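Local coordinates for SnoaL-like domain-containing protein (Kribbella flavida, PDB 4LMI) that is of unknown function but, as a SnoaL-like member of the NTF2 clan, has been put forward as a putative ketosteroid isomerase, at residues R11-K16 with L98-G103. Sequence-based numbering, arbitrary orientation.
Sequences RALARK and LEVVDG
Leu13, on one turn of the N-terminal helix 6-22, sets one branch of its side chain against Val100 near the end of strand 90-101. Against the valine only the CD2 methyl makes the contact: it lies 3.6 Å from Val100 CG1 and 3.7 Å from Val100 CG2, so it rests on both arms of the valine, and the two side chains approach at a slant. With CG anti to the backbone N (chi1 -175°), the leucine side chain extends from the helix toward the strand, bringing CD2 to the valine. A second apolar contact lies one residue further along the helix, where Leu98 CD1 comes within 3.8 Å of Ala14 CB and, with only a methyl on the alanine, 3.9 Å from Ala14 CA on the helix backbone. Leu98 and Val100, two apart on the strand, both direct their side chains to the helix. Beyond the strand end, Leu13 also touches the carbonyl of the turn, its CD2 3.6 Å and its CD1 3.9 Å from Gly103 O, a van der Waals contact; no hydrogen bond joins the two segments. The contact lays the helix on the curved sheet, in keeping with the NTF2-like alpha+beta fold: Val105 of strand 104-111 and Leu32 of a loop also meet Leu13, Ala79 of strand 78-87 touches Ala14 and Leu98, and Val108, also of strand 104-111, packs on Leu98.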
ATOM      1  N   ARG B  11     -14.781  -2.698  -6.192  1.00 20.32           N
ATOM      2  CA  ARG B  11     -14.915  -1.547  -5.295  1.00 21.25           C
ATOM      3  C   ARG B  11     -15.937  -1.814  -4.184  1.00 22.71           C
ATOM      4  O   ARG B  11     -15.646  -1.608  -3.003  1.00 24.13           O
ATOM      5  CB  ARG B  11     -15.289  -0.273  -6.062  1.00 23.05           C
ATOM      6  CG  ARG B  11     -15.095   1.002  -5.244  1.00 23.02           C
ATOM      7  CD  ARG B  11     -15.605   2.254  -5.953  1.00 25.23           C
ATOM      8  NE  ARG B  11     -15.130   2.339  -7.335  1.00 24.25           N
ATOM      9  CZ  ARG B  11     -13.914   2.743  -7.695  1.00 24.64           C
ATOM     10  NH1 ARG B  11     -13.036   3.125  -6.774  1.00 24.68           N
ATOM     11  NH2 ARG B  11     -13.574   2.770  -8.982  1.00 25.91           N
ATOM     12  N   ALA B  12     -17.124  -2.281  -4.571  1.00 23.36           N
ATOM     13  CA  ALA B  12     -18.193  -2.585  -3.619  1.00 24.16           C
ATOM     14  C   ALA B  12     -17.762  -3.687  -2.655  1.00 24.81           C
ATOM     15  O   ALA B  12     -18.036  -3.608  -1.448  1.00 24.43           O
ATOM     16  CB  ALA B  12     -19.473  -2.981  -4.355  1.00 27.20           C
ATOM     17  N   LEU B  13     -17.064  -4.699  -3.177  1.00 23.11           N
ATOM     18  CA  LEU B  13     -16.643  -5.819  -2.348  1.00 21.38           C
ATOM     19  C   LEU B  13     -15.565  -5.413  -1.333  1.00 21.31           C
ATOM     20  O   LEU B  13     -15.635  -5.816  -0.169  1.00 22.29           O
ATOM     21  CB  LEU B  13     -16.191  -7.008  -3.207  1.00 23.17           C
ATOM     22  CG  LEU B  13     -15.839  -8.301  -2.457  1.00 27.50           C
ATOM     23  CD1 LEU B  13     -17.047  -8.878  -1.729  1.00 31.18           C
ATOM     24  CD2 LEU B  13     -15.261  -9.333  -3.411  1.00 28.77           C
ATOM     25  N   ALA B  14     -14.590  -4.615  -1.770  1.00 21.80           N
ATOM     26  CA  ALA B  14     -13.538  -4.098  -0.873  1.00 22.93           C
ATOM     27  C   ALA B  14     -14.134  -3.262   0.254  1.00 23.80           C
ATOM     28  O   ALA B  14     -13.697  -3.359   1.406  1.00 24.12           O
ATOM     29  CB  ALA B  14     -12.517  -3.278  -1.648  1.00 24.39           C
ATOM     30  N   ARG B  15     -15.124  -2.433  -0.079  1.00 22.70           N
ATOM     31  CA  ARG B  15     -15.809  -1.631   0.935  1.00 24.14           C
ATOM     32  C   ARG B  15     -16.481  -2.536   1.976  1.00 24.41           C
ATOM     33  O   ARG B  15     -16.338  -2.309   3.184  1.00 24.31           O
ATOM     34  CB  ARG B  15     -16.813  -0.654   0.291  1.00 25.99           C
ATOM     35  CG  ARG B  15     -17.558   0.231   1.284  1.00 30.32           C
ATOM     36  CD  ARG B  15     -16.627   1.189   2.024  1.00 37.47           C
ATOM     37  NE  ARG B  15     -16.056   2.196   1.127  1.00 41.93           N
ATOM     38  CZ  ARG B  15     -15.204   3.149   1.496  1.00 38.43           C
ATOM     39  NH1 ARG B  15     -14.804   3.241   2.760  1.00 37.29           N
ATOM     40  NH2 ARG B  15     -14.750   4.010   0.592  1.00 36.98           N
ATOM     41  N   LYS B  16     -17.196  -3.557   1.500  0.50 24.63           N
ATOM     42  CA  LYS B  16     -17.883  -4.513   2.373  0.50 24.65           C
ATOM     43  C   LYS B  16     -16.918  -5.311   3.249  0.50 24.13           C
ATOM     44  O   LYS B  16     -17.218  -5.596   4.411  0.50 24.08           O
ATOM     45  CB  LYS B  16     -18.759  -5.463   1.553  0.50 26.78           C
ATOM     46  CG  LYS B  16     -20.039  -4.831   1.040  0.50 31.64           C
ATOM     47  CD  LYS B  16     -21.028  -5.880   0.558  0.50 35.72           C
ATOM     48  CE  LYS B  16     -22.226  -5.240  -0.127  0.50 39.40           C
ATOM     49  NZ  LYS B  16     -21.850  -4.557  -1.396  0.50 33.00           N
ATOM     50  N   LEU B  98      -6.176  -6.459  -2.178  1.00 21.93           N
ATOM     51  CA  LEU B  98      -7.159  -7.517  -2.338  1.00 21.47           C
ATOM     52  C   LEU B  98      -7.218  -7.981  -3.783  1.00 20.41           C
ATOM     53  O   LEU B  98      -7.019  -7.192  -4.709  1.00 21.41           O
ATOM     54  CB  LEU B  98      -8.551  -7.033  -1.917  1.00 19.35           C
ATOM     55  CG  LEU B  98      -8.746  -6.437  -0.518  1.00 19.90           C
ATOM     56  CD1 LEU B  98     -10.178  -5.934  -0.381  1.00 25.45           C
ATOM     57  CD2 LEU B  98      -8.435  -7.454   0.563  1.00 20.42           C
ATOM     58  N   GLU B  99      -7.476  -9.272  -3.972  0.50 19.95           N
ATOM     59  CA  GLU B  99      -7.775  -9.803  -5.295  0.50 20.61           C
ATOM     60  C   GLU B  99      -9.109 -10.524  -5.202  0.50 21.15           C
ATOM     61  O   GLU B  99      -9.359 -11.262  -4.242  0.50 21.49           O
ATOM     62  CB  GLU B  99      -6.672 -10.748  -5.785  0.50 22.03           C
ATOM     63  CG  GLU B  99      -5.276 -10.135  -5.792  0.50 22.36           C
ATOM     64  CD  GLU B  99      -5.133  -8.981  -6.770  0.50 23.67           C
ATOM     65  OE1 GLU B  99      -5.976  -8.848  -7.680  0.50 21.86           O
ATOM     66  OE2 GLU B  99      -4.167  -8.207  -6.633  0.50 26.42           O
ATOM     67  N   VAL B 100      -9.963 -10.285  -6.192  1.00 22.06           N
ATOM     68  CA  VAL B 100     -11.323 -10.819  -6.224  1.00 22.75           C
ATOM     69  C   VAL B 100     -11.452 -11.827  -7.363  1.00 24.06           C
ATOM     70  O   VAL B 100     -11.020 -11.561  -8.484  1.00 26.03           O
ATOM     71  CB  VAL B 100     -12.344  -9.680  -6.450  1.00 25.52           C
ATOM     72  CG1 VAL B 100     -13.774 -10.216  -6.527  1.00 23.54           C
ATOM     73  CG2 VAL B 100     -12.205  -8.618  -5.366  1.00 25.60           C
ATOM     74  N   VAL B 101     -12.034 -12.985  -7.061  1.00 24.82           N
ATOM     75  CA  VAL B 101     -12.340 -14.006  -8.064  1.00 28.14           C
ATOM     76  C   VAL B 101     -13.788 -14.438  -7.860  1.00 29.76           C
ATOM     77  O   VAL B 101     -14.175 -14.774  -6.742  1.00 26.17           O
ATOM     78  CB  VAL B 101     -11.415 -15.240  -7.941  1.00 28.59           C
ATOM     79  CG1 VAL B 101     -11.808 -16.314  -8.948  1.00 31.34           C
ATOM     80  CG2 VAL B 101      -9.954 -14.857  -8.130  1.00 28.04           C
ATOM     81  N   ASP B 102     -14.585 -14.410  -8.935  1.00 34.08           N
ATOM     82  CA  ASP B 102     -15.999 -14.818  -8.896  1.00 33.69           C
ATOM     83  C   ASP B 102     -16.795 -14.120  -7.781  1.00 31.11           C
ATOM     84  O   ASP B 102     -17.605 -14.751  -7.096  1.00 32.80           O
ATOM     85  CB  ASP B 102     -16.131 -16.348  -8.756  1.00 38.16           C
ATOM     86  CG  ASP B 102     -15.478 -17.114  -9.904  1.00 48.72           C
ATOM     87  OD1 ASP B 102     -15.434 -16.601 -11.045  1.00 54.35           O
ATOM     88  OD2 ASP B 102     -15.016 -18.251  -9.662  1.00 54.84           O
ATOM     89  N   GLY B 103     -16.547 -12.825  -7.595  1.00 31.66           N
ATOM     90  CA  GLY B 103     -17.273 -12.020  -6.608  1.00 30.07           C
ATOM     91  C   GLY B 103     -16.923 -12.279  -5.150  1.00 27.44           C
ATOM     92  O   GLY B 103     -17.654 -11.859  -4.245  1.00 28.18           O
TER